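PDB 6ANY: Bm4233, isoform b, which probably binds and transports sterols as a secreted venom allergen-like protein of the CAP superfamily, and is a vaccine candidate for lymphatic filariasis. Local coordinates for residues 24-28 with 29-33; 60-63 with 64-67; 109-112 with 113-117. All coordinates share one frame; numbering follows the deposited sequence.

Contact 1: residues 24-28 with 29-33; sequences RSLLI and HGKLK
Ser-25 meets His-29 through its backbone: the carbonyl O of Ser-25 takes two hydrogen bonds from that one residue. His-29 N gives the first, and His-29 ND1 the second at 2.8 Å from Ser-25 O. The carbonyl O lies in the imidazole plane, only 5° out of it, although ND1 stands above the plane of the carbonyl itself. With CG beside the backbone N (chi1 -78°), the His-29 ring turns back alongside the last turn of helix 10-28, its ND1 edge toward Ser-25 O. Ser-25 OG is bonded to Ser-199 O. Leu-26 O accepts Lys-31 N at 3.1 Å, and Leu-27 O accepts Gly-30 N at 3.2 Å. These two bonds, with positive phi at Gly-30 (70°), define a Schellman motif that ends the helix. Side chains follow the same reversal: Leu-26 CB packs 4.0 Å from Leu-32 CG, while Leu-27 CB lies 4.0 Å from Leu-32 CD1. A water bridges Leu-27 O, 2.8 Å away, to Leu-32 N. At Ile-28, CG1 approaches His-29 ND1 obliquely at 4.0 Å. The chemistry thus pairs hydrogen bonds, which supply the last helix carbonyls with donors from after the helix, with packing of Leu-26 and Leu-27 on Leu-32.

Contact 2: residues 60-63 with 64-67; sequences QRWA and NQCV
This is a local contact at the C-terminal end of helix 53-63 of the CAP domain, where the helix runs into a type I beta turn from Ala-63 to Cys-66 and on into the loop before strand 80-87. The turn is closed by Cys-66 N, which donates to Ala-63 O at 3.0 Å, and Cys-66 then leaves helical geometry with positive phi (57°). Its sulfur is joined in a disulfide to Cys-154, so the loop is tied covalently just where the helical path is abandoned. One step earlier, Gln-65 N bonds to Trp-62 O, while Asn-64 N keeps the helical bond to Gln-60 O.

A side-chain bond doubles that last link. Gln-60 NE2 donates to Asn-64 OD1 at 2.9 Å, nearly straight at 161°. The acceptor lies in the amide plane of Gln-60, whereas the donor stands above the carbonyl plane of Asn-64, and the two amides are turned 43° apart. With CG anti to the backbone N and a bend at chi2, the Gln-60 chain curls its amide down the helix toward Asn-64. NE2 also bonds to Ile-150 O, so this amide connects the helix end to strand 145-153.

Trp-62 instead packs on Gln-65 and Val-67. Gln-65 CB lies over one face of the indole, and Gln-65 CG comes within 3.7 Å of Trp-62 CE3. The far end of the indole reaches the loop, with Trp-62 CZ2 4.1 Å from Val-67 CB, while Trp-62 NE1 bonds to Gly-69 O. Ile-163 of strand 159-167 touches both Trp-62 and Ala-63. A water over one face of the Trp-62 ring, offset toward the rim, donates to Trp-62 O at 2.8 Å. The same water accepts from Val-67 N at 2.9 Å.

Contact 3: residues 109-112 with 113-117; sequences SELP and KLYKQ
Leu-111 lays its CD1 methyl against the ring and CB of Tyr-115 at the C-terminal end of the short helix 110-114 in this CAP domain, with Leu-111 CD1 3.8 Å from Tyr-115 CD1. The methyl meets the ring obliquely. Both side chains have CG anti to the backbone N (chi1 160° for Leu-111 and -174° for Tyr-115), which brings the end of Leu-111 against the CB and CD1 of Tyr-115, one turn on.

Backbone bonds define the turn beneath them. Lys-113 N donates to Ser-109 O at 3.2 Å, Leu-114 N to Glu-110 O at 2.8 Å, and Tyr-115 N to Leu-111 O at 3.2 Å. The last is the most bent of the three, with an N-H...O angle of 141°, and it falls where Tyr-115 is the first residue to leave helical phi/psi. Pro-112, exposed, has no N-H to donate, and its CB packs on Lys-33 O of the 29-33 loop.

The polar ends are engaged beyond the segment. Both carboxylate oxygens of Glu-110 are bonded, OE2 to His-134 ND1 and OE1 to Phe-135 N, which ties this helix to helix 133-138; the Glu-His pair is consistent with the conserved residues of the CAP central cavity. Tyr-115 OH is bonded to Asn-118 ND2, while Met-40 packs on both Leu-111 and Tyr-115, so both side chains are buried against the loop that precedes strand 43-44.

Among the remaining side chains, aliphatic carbons make the contacts. Glu-110 CG and Leu-114 CD1 approach to 4.1 Å, so the acidic side chain offers carbon to the leucine while its carboxylate serves helix 133-138. CG of Lys-113, set beside the backbone N by chi1, lies 3.3 Å from Ser-109 O.

Overall arrangement
All three contacts are helix ends, each partly buried. Contacts 1 and 3 are neighbours: their centres are 13 Å apart, and Leu-111 CD2 packs on Leu-32 CB at 3.8 Å, so the loop after helix 10-28 lies against helix 110-114. Met-40 touches Leu-27 in the first and Leu-111 and Tyr-115 in the third. Contact 2, centred 32 Å from contact 1 across the chain's centre, lies farthest out and has the most exposed residues; contact 3 has the most buried ones. Chemistry differs accordingly: a Schellman motif and a histidine bonded to a helix carbonyl, then an amide pair and disulfide-tied turn, then leucine-tyrosine packing with an outward-bonded Glu-110.

Contact 1: residues 24-28 with 29-33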
ATOM      1  N   ARG A  24       6.218   5.475   2.866  1.00 13.84           N
ATOM      2  CA  ARG A  24       5.716   5.799   4.177  1.00 13.73           C
ATOM      3  C   ARG A  24       6.680   6.639   4.946  1.00 13.87           C
ATOM      4  O   ARG A  24       6.290   7.631   5.540  1.00 16.69           O
ATOM      5  CB  ARG A  24       5.377   4.525   4.928  1.00 13.52           C
ATOM      6  CG  ARG A  24       4.005   4.009   4.529  1.00 12.96           C
ATOM      7  CD  ARG A  24       3.871   2.527   4.773  1.00 12.54           C
ATOM      8  NE  ARG A  24       3.444   2.195   6.130  1.00 12.44           N
ATOM      9  CZ  ARG A  24       2.188   2.149   6.570  1.00 12.39           C
ATOM     10  NH1 ARG A  24       1.163   2.349   5.743  1.00 12.39           N
ATOM     11  NH2 ARG A  24       1.953   1.776   7.839  1.00 12.33           N
ATOM     12  N   SER A  25       7.956   6.266   4.917  1.00 13.77           N
ATOM     13  CA  SER A  25       9.005   7.033   5.590  1.00 12.36           C
ATOM     14  C   SER A  25       9.168   8.436   5.010  1.00 12.56           C
ATOM     15  O   SER A  25       9.202   9.446   5.755  1.00 12.86           O
ATOM     16  CB  SER A  25      10.313   6.246   5.547  1.00 12.53           C
ATOM     17  OG  SER A  25      11.343   7.031   6.036  1.00 12.23           O
ATOM     18  N   LEU A  26       9.239   8.541   3.689  1.00 12.38           N
ATOM     19  CA  LEU A  26       9.297   9.872   3.031  1.00 12.33           C
ATOM     20  C   LEU A  26       8.121  10.712   3.433  1.00 12.84           C
ATOM     21  O   LEU A  26       8.280  11.878   3.738  1.00 13.00           O
ATOM     22  CB  LEU A  26       9.331   9.762   1.517  1.00 13.12           C
ATOM     23  CG  LEU A  26      10.644   9.249   0.918  1.00 14.05           C
ATOM     24  CD1 LEU A  26      10.478   9.083  -0.562  1.00 14.45           C
ATOM     25  CD2 LEU A  26      11.844  10.172   1.135  1.00 14.92           C
ATOM     26  N   LEU A  27       6.937  10.106   3.510  1.00 12.90           N
ATOM     27  CA  LEU A  27       5.748  10.834   3.912  1.00 12.59           C
ATOM     28  C   LEU A  27       5.822  11.358   5.342  1.00 13.69           C
ATOM     29  O   LEU A  27       5.474  12.537   5.577  1.00 13.86           O
ATOM     30  CB  LEU A  27       4.524   9.920   3.835  1.00 11.98           C
ATOM     31  CG  LEU A  27       3.171  10.497   4.091  1.00 11.78           C
ATOM     32  CD1 LEU A  27       2.834  11.646   3.111  1.00 11.61           C
ATOM     33  CD2 LEU A  27       2.151   9.390   4.071  1.00 11.47           C
ATOM     34  N   ILE A  28       6.166  10.494   6.314  1.00 15.09           N
ATOM     35  CA  ILE A  28       6.220  10.955   7.746  1.00 16.36           C
ATOM     36  C   ILE A  28       7.415  11.900   8.053  1.00 17.32           C
ATOM     37  O   ILE A  28       7.387  12.610   9.037  1.00 15.57           O
ATOM     38  CB  ILE A  28       6.204   9.820   8.754  1.00 16.92           C
ATOM     39  CG1 ILE A  28       7.368   8.887   8.535  1.00 18.40           C
ATOM     40  CG2 ILE A  28       4.867   9.064   8.711  1.00 17.76           C
ATOM     41  CD1 ILE A  28       7.466   7.876   9.630  1.00 18.50           C
ATOM     42  N   HIS A  29       8.392  11.961   7.147  1.00 17.12           N
ATOM     43  CA  HIS A  29       9.462  12.913   7.218  1.00 17.26           C
ATOM     44  C   HIS A  29       9.158  14.242   6.518  1.00 18.02           C
ATOM     45  O   HIS A  29      10.021  15.087   6.492  1.00 17.15           O
ATOM     46  CB  HIS A  29      10.744  12.331   6.664  1.00 17.10           C
ATOM     47  CG  HIS A  29      11.426  11.425   7.613  1.00 17.45           C
ATOM     48  ND1 HIS A  29      11.066  10.102   7.771  1.00 17.17           N
ATOM     49  CD2 HIS A  29      12.375  11.678   8.552  1.00 17.06           C
ATOM     50  CE1 HIS A  29      11.832   9.556   8.695  1.00 16.02           C
ATOM     51  NE2 HIS A  29      12.651  10.490   9.161  1.00 18.57           N
ATOM     52  N   GLY A  30       7.912  14.473   6.093  1.00 18.15           N
ATOM     53  CA  GLY A  30       7.534  15.754   5.517  1.00 18.58           C
ATOM     54  C   GLY A  30       8.129  16.011   4.149  1.00 18.57           C
ATOM     55  O   GLY A  30       8.279  17.173   3.784  1.00 18.41           O
ATOM     56  N   LYS A  31       8.469  14.957   3.391  1.00 18.08           N
ATOM     57  CA  LYS A  31       9.158  15.150   2.083  1.00 19.19           C
ATOM     58  C   LYS A  31       8.221  15.095   0.867  1.00 17.02           C
ATOM     59  O   LYS A  31       8.722  15.232  -0.268  1.00 16.57           O
ATOM     60  CB  LYS A  31      10.260  14.109   1.836  1.00 20.75           C
ATOM     61  CG  LYS A  31      11.100  13.734   3.052  1.00 25.25           C
ATOM     62  CD  LYS A  31      12.485  14.369   3.105  1.00 29.18           C
ATOM     63  CE  LYS A  31      12.429  15.869   3.218  1.00 35.60           C
ATOM     64  NZ  LYS A  31      13.656  16.382   3.902  1.00 40.16           N
ATOM     65  N   LEU A  32       6.935  14.834   1.052  1.00 15.46           N
ATOM     66  CA  LEU A  32       6.029  14.614  -0.099  1.00 17.86           C
ATOM     67  C   LEU A  32       4.885  15.641  -0.183  1.00 18.88           C
ATOM     68  O   LEU A  32       4.226  15.918   0.788  1.00 21.62           O
ATOM     69  CB  LEU A  32       5.418  13.187  -0.117  1.00 19.52           C
ATOM     70  CG  LEU A  32       6.387  12.010  -0.055  1.00 18.38           C
ATOM     71  CD1 LEU A  32       5.622  10.735   0.068  1.00 17.97           C
ATOM     72  CD2 LEU A  32       7.336  12.031  -1.247  1.00 18.23           C
ATOM     73  N   LYS A  33       4.671  16.172  -1.380  1.00 18.82           N
ATOM     74  CA  LYS A  33       3.726  17.215  -1.629  1.00 18.10           C
ATOM     75  C   LYS A  33       2.363  16.627  -1.904  1.00 18.57           C
ATOM     76  O   LYS A  33       2.247  15.590  -2.547  1.00 18.92           O
ATOM     77  CB  LYS A  33       4.165  18.085  -2.824  1.00 18.41           C
ATOM     78  CG  LYS A  33       5.270  19.088  -2.458  1.00 21.38           C
ATOM     79  CD  LYS A  33       6.047  19.605  -3.624  1.00 22.71           C
ATOM     80  CE  LYS A  33       6.729  20.932  -3.284  1.00 25.07           C
ATOM     81  NZ  LYS A  33       7.658  21.322  -4.395  1.00 25.95           N
TER
HETATM   82  O   HOH W   1       5.418  14.320   3.473  1.00 18.80           O

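Contact 2: residues 60-63 with 64-67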
ATOM      1  N   GLN A  60      -3.722 -13.178  -4.499  1.00 13.56           N
ATOM      2  CA  GLN A  60      -3.441 -14.036  -5.659  1.00 14.36           C
ATOM      3  C   GLN A  60      -4.704 -14.740  -6.148  1.00 15.36           C
ATOM      4  O   GLN A  60      -4.922 -14.803  -7.372  1.00 16.53           O
ATOM      5  CB  GLN A  60      -2.361 -15.104  -5.322  1.00 13.14           C
ATOM      6  CG  GLN A  60      -1.862 -15.831  -6.521  1.00 12.67           C
ATOM      7  CD  GLN A  60      -1.231 -14.913  -7.535  1.00 12.81           C
ATOM      8  OE1 GLN A  60      -0.310 -14.224  -7.208  1.00 12.94           O
ATOM      9  NE2 GLN A  60      -1.733 -14.890  -8.765  1.00 11.11           N
ATOM     10  N   ARG A  61      -5.537 -15.246  -5.226  1.00 16.07           N
ATOM     11  CA  ARG A  61      -6.762 -15.908  -5.648  1.00 18.37           C
ATOM     12  C   ARG A  61      -7.601 -14.980  -6.499  1.00 16.76           C
ATOM     13  O   ARG A  61      -8.180 -15.443  -7.488  1.00 15.08           O
ATOM     14  CB  ARG A  61      -7.609 -16.511  -4.519  1.00 22.33           C
ATOM     15  CG  ARG A  61      -7.012 -17.823  -3.982  1.00 29.56           C
ATOM     16  CD  ARG A  61      -7.898 -18.458  -2.902  1.00 33.67           C
ATOM     17  NE  ARG A  61      -7.894 -17.671  -1.652  1.00 40.82           N
ATOM     18  CZ  ARG A  61      -7.105 -17.881  -0.576  1.00 39.74           C
ATOM     19  NH1 ARG A  61      -6.202 -18.858  -0.525  1.00 41.87           N
ATOM     20  NH2 ARG A  61      -7.217 -17.091   0.472  1.00 40.63           N
ATOM     21  N   TRP A  62      -7.634 -13.683  -6.118  1.00 14.94           N
ATOM     22  CA  TRP A  62      -8.380 -12.729  -6.850  1.00 13.92           C
ATOM     23  C   TRP A  62      -7.750 -12.333  -8.161  1.00 13.38           C
ATOM     24  O   TRP A  62      -8.440 -12.316  -9.162  1.00 14.42           O
ATOM     25  CB  TRP A  62      -8.763 -11.517  -5.995  1.00 15.10           C
ATOM     26  CG  TRP A  62      -9.597 -10.578  -6.746  1.00 15.45           C
ATOM     27  CD1 TRP A  62      -9.263  -9.335  -7.145  1.00 15.73           C
ATOM     28  CD2 TRP A  62     -10.893 -10.846  -7.281  1.00 16.33           C
ATOM     29  NE1 TRP A  62     -10.294  -8.785  -7.867  1.00 15.23           N
ATOM     30  CE2 TRP A  62     -11.317  -9.678  -7.941  1.00 14.95           C
ATOM     31  CE3 TRP A  62     -11.777 -11.940  -7.184  1.00 16.31           C
ATOM     32  CZ2 TRP A  62     -12.561  -9.557  -8.524  1.00 15.75           C
ATOM     33  CZ3 TRP A  62     -13.018 -11.835  -7.798  1.00 17.01           C
ATOM     34  CH2 TRP A  62     -13.397 -10.650  -8.460  1.00 16.45           C
ATOM     35  N   ALA A  63      -6.432 -12.165  -8.186  1.00 12.20           N
ATOM     36  CA  ALA A  63      -5.692 -11.864  -9.385  1.00 12.10           C
ATOM     37  C   ALA A  63      -5.862 -12.880 -10.491  1.00 12.21           C
ATOM     38  O   ALA A  63      -5.941 -12.528 -11.671  1.00 12.17           O
ATOM     39  CB  ALA A  63      -4.196 -11.713  -9.041  1.00 13.33           C
ATOM     40  N   ASN A  64      -5.882 -14.160 -10.123  1.00 13.04           N
ATOM     41  CA  ASN A  64      -6.159 -15.274 -11.035  1.00 13.07           C
ATOM     42  C   ASN A  64      -7.445 -15.124 -11.828  1.00 14.54           C
ATOM     43  O   ASN A  64      -7.520 -15.671 -12.881  1.00 14.32           O
ATOM     44  CB  ASN A  64      -6.250 -16.603 -10.204  1.00 13.87           C
ATOM     45  CG  ASN A  64      -4.882 -17.050  -9.666  1.00 14.34           C
ATOM     46  OD1 ASN A  64      -3.847 -16.484 -10.051  1.00 14.27           O
ATOM     47  ND2 ASN A  64      -4.862 -18.009  -8.775  1.00 12.15           N
ATOM     48  N   GLN A  65      -8.439 -14.378 -11.329  1.00 15.63           N
ATOM     49  CA  GLN A  65      -9.683 -14.145 -12.059  1.00 16.32           C
ATOM     50  C   GLN A  65      -9.543 -13.242 -13.266  1.00 16.82           C
ATOM     51  O   GLN A  65     -10.409 -13.302 -14.126  1.00 15.51           O
ATOM     52  CB  GLN A  65     -10.767 -13.552 -11.165  1.00 17.02           C
ATOM     53  CG  GLN A  65     -11.133 -14.357  -9.962  1.00 19.84           C
ATOM     54  CD  GLN A  65     -11.449 -15.775 -10.288  1.00 25.95           C
ATOM     55  OE1 GLN A  65     -12.331 -16.075 -11.106  1.00 29.95           O
ATOM     56  NE2 GLN A  65     -10.719 -16.682  -9.651  1.00 35.51           N
ATOM     57  N   CYS A  66      -8.452 -12.437 -13.337  1.00 16.54           N
ATOM     58  CA  CYS A  66      -8.214 -11.486 -14.403  1.00 16.13           C
ATOM     59  C   CYS A  66      -9.383 -10.488 -14.541  1.00 16.69           C
ATOM     60  O   CYS A  66      -9.860 -10.174 -15.631  1.00 15.38           O
ATOM     61  CB  CYS A  66      -7.933 -12.199 -15.707  1.00 17.70           C
ATOM     62  SG  CYS A  66      -6.354 -13.048 -15.707  1.00 20.67           S
ATOM     63  N   VAL A  67      -9.852  -9.984 -13.406  1.00 14.54           N
ATOM     64  CA  VAL A  67     -10.910  -9.017 -13.411  1.00 12.76           C
ATOM     65  C   VAL A  67     -10.407  -7.759 -12.809  1.00 13.03           C
ATOM     66  O   VAL A  67      -9.963  -7.746 -11.624  1.00 12.39           O
ATOM     67  CB  VAL A  67     -12.098  -9.516 -12.558  1.00 12.87           C
ATOM     68  CG1 VAL A  67     -13.159  -8.454 -12.439  1.00 12.58           C
ATOM     69  CG2 VAL A  67     -12.768 -10.769 -13.196  1.00 13.31           C
TER
HETATM   70  O   HOH W   2      -8.580 -10.058 -10.810  1.00 12.97           O

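Contact 3: residues 109-112 with 113-117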
ATOM      1  N   SER A 109       0.453   7.730  -6.570  1.00 13.34           N
ATOM      2  CA  SER A 109       0.411   8.973  -7.328  1.00 14.13           C
ATOM      3  C   SER A 109      -0.862   9.778  -7.050  1.00 14.98           C
ATOM      4  O   SER A 109      -0.950  10.963  -7.407  1.00 14.07           O
ATOM      5  CB  SER A 109       0.491   8.709  -8.860  1.00 15.58           C
ATOM      6  OG  SER A 109      -0.779   8.224  -9.389  1.00 15.00           O
ATOM      7  N   GLU A 110      -1.865   9.150  -6.436  1.00 15.66           N
ATOM      8  CA  GLU A 110      -3.057   9.872  -5.963  1.00 15.44           C
ATOM      9  C   GLU A 110      -2.744  11.030  -5.034  1.00 16.33           C
ATOM     10  O   GLU A 110      -3.505  12.029  -5.014  1.00 14.79           O
ATOM     11  CB  GLU A 110      -4.086   8.922  -5.316  1.00 15.75           C
ATOM     12  CG  GLU A 110      -4.759   8.016  -6.306  1.00 15.84           C
ATOM     13  CD  GLU A 110      -5.582   6.930  -5.682  1.00 18.41           C
ATOM     14  OE1 GLU A 110      -5.552   6.755  -4.449  1.00 19.62           O
ATOM     15  OE2 GLU A 110      -6.280   6.221  -6.443  1.00 19.98           O
ATOM     16  N   LEU A 111      -1.608  10.950  -4.308  1.00 16.00           N
ATOM     17  CA  LEU A 111      -1.307  11.993  -3.351  1.00 14.93           C
ATOM     18  C   LEU A 111      -1.032  13.337  -4.038  1.00 15.65           C
ATOM     19  O   LEU A 111      -1.722  14.343  -3.729  1.00 17.68           O
ATOM     20  CB  LEU A 111      -0.177  11.588  -2.415  1.00 14.09           C
ATOM     21  CG  LEU A 111       0.544  12.762  -1.696  1.00 14.29           C
ATOM     22  CD1 LEU A 111      -0.354  13.397  -0.641  1.00 15.12           C
ATOM     23  CD2 LEU A 111       1.833  12.320  -1.077  1.00 13.81           C
ATOM     24  N   PRO A 112      -0.027  13.381  -4.950  1.00 15.76           N
ATOM     25  CA  PRO A 112       0.290  14.658  -5.599  1.00 15.94           C
ATOM     26  C   PRO A 112      -0.743  15.096  -6.600  1.00 17.51           C
ATOM     27  O   PRO A 112      -0.995  16.291  -6.725  1.00 23.14           O
ATOM     28  CB  PRO A 112       1.635  14.387  -6.268  1.00 15.11           C
ATOM     29  CG  PRO A 112       1.729  12.920  -6.354  1.00 14.73           C
ATOM     30  CD  PRO A 112       1.065  12.405  -5.163  1.00 14.32           C
ATOM     31  N   LYS A 113      -1.407  14.160  -7.254  1.00 18.63           N
ATOM     32  CA  LYS A 113      -2.413  14.484  -8.311  1.00 18.24           C
ATOM     33  C   LYS A 113      -3.833  14.764  -7.833  1.00 18.60           C
ATOM     34  O   LYS A 113      -4.463  15.598  -8.426  1.00 17.58           O
ATOM     35  CB  LYS A 113      -2.507  13.390  -9.353  1.00 18.21           C
ATOM     36  CG  LYS A 113      -1.197  12.985  -9.965  1.00 21.34           C
ATOM     37  CD  LYS A 113      -0.360  14.142 -10.512  1.00 25.47           C
ATOM     38  CE  LYS A 113      -0.478  14.339 -12.013  1.00 28.85           C
ATOM     39  NZ  LYS A 113       0.804  14.800 -12.642  1.00 28.96           N
ATOM     40  N   LEU A 114      -4.323  14.062  -6.801  1.00 17.01           N
ATOM     41  CA  LEU A 114      -5.714  14.187  -6.351  1.00 15.99           C
ATOM     42  C   LEU A 114      -5.960  14.571  -4.871  1.00 15.59           C
ATOM     43  O   LEU A 114      -7.116  14.838  -4.490  1.00 16.49           O
ATOM     44  CB  LEU A 114      -6.427  12.890  -6.610  1.00 14.16           C
ATOM     45  CG  LEU A 114      -6.482  12.450  -8.080  1.00 15.75           C
ATOM     46  CD1 LEU A 114      -6.893  11.000  -8.093  1.00 15.41           C
ATOM     47  CD2 LEU A 114      -7.479  13.310  -8.857  1.00 14.72           C
ATOM     48  N   TYR A 115      -4.951  14.518  -4.037  1.00 15.24           N
ATOM     49  CA  TYR A 115      -5.128  14.696  -2.574  1.00 15.99           C
ATOM     50  C   TYR A 115      -4.922  16.175  -2.200  1.00 16.09           C
ATOM     51  O   TYR A 115      -3.835  16.676  -2.205  1.00 14.49           O
ATOM     52  CB  TYR A 115      -4.191  13.790  -1.799  1.00 15.49           C
ATOM     53  CG  TYR A 115      -4.401  13.813  -0.329  1.00 16.30           C
ATOM     54  CD1 TYR A 115      -3.755  14.736   0.490  1.00 15.85           C
ATOM     55  CD2 TYR A 115      -5.236  12.938   0.245  1.00 16.75           C
ATOM     56  CE1 TYR A 115      -3.947  14.745   1.853  1.00 16.54           C
ATOM     57  CE2 TYR A 115      -5.397  12.919   1.600  1.00 18.32           C
ATOM     58  CZ  TYR A 115      -4.778  13.870   2.387  1.00 17.06           C
ATOM     59  OH  TYR A 115      -4.952  13.861   3.725  1.00 19.25           O
ATOM     60  N   LYS A 116      -6.013  16.853  -1.905  1.00 17.09           N
ATOM     61  CA  LYS A 116      -5.936  18.254  -1.576  1.00 21.27           C
ATOM     62  C   LYS A 116      -5.383  18.434  -0.164  1.00 20.98           C
ATOM     63  O   LYS A 116      -5.497  17.549   0.709  1.00 20.47           O
ATOM     64  CB  LYS A 116      -7.340  18.913  -1.665  1.00 22.76           C
ATOM     65  CG  LYS A 116      -8.180  18.644  -0.419  1.00 23.97           C
ATOM     66  CD  LYS A 116      -9.629  19.152  -0.530  1.00 24.01           C
ATOM     67  CE  LYS A 116     -10.400  18.661   0.668  1.00 27.32           C
ATOM     68  NZ  LYS A 116     -11.821  19.010   0.617  1.00 31.45           N
ATOM     69  N   GLN A 117      -4.779  19.586   0.054  1.00 22.74           N
ATOM     70  CA  GLN A 117      -4.305  19.972   1.390  1.00 24.53           C
ATOM     71  C   GLN A 117      -5.329  19.631   2.476  1.00 24.06           C
ATOM     72  O   GLN A 117      -6.470  20.129   2.419  1.00 22.13           O
ATOM     73  CB  GLN A 117      -4.009  21.475   1.402  1.00 29.36           C
ATOM     74  CG  GLN A 117      -3.803  22.056   2.796  1.00 33.85           C
ATOM     75  CD  GLN A 117      -2.374  22.365   3.037  1.00 38.45           C
ATOM     76  OE1 GLN A 117      -1.599  21.475   3.387  1.00 40.72           O
ATOM     77  NE2 GLN A 117      -1.991  23.634   2.784  1.00 42.29           N
TER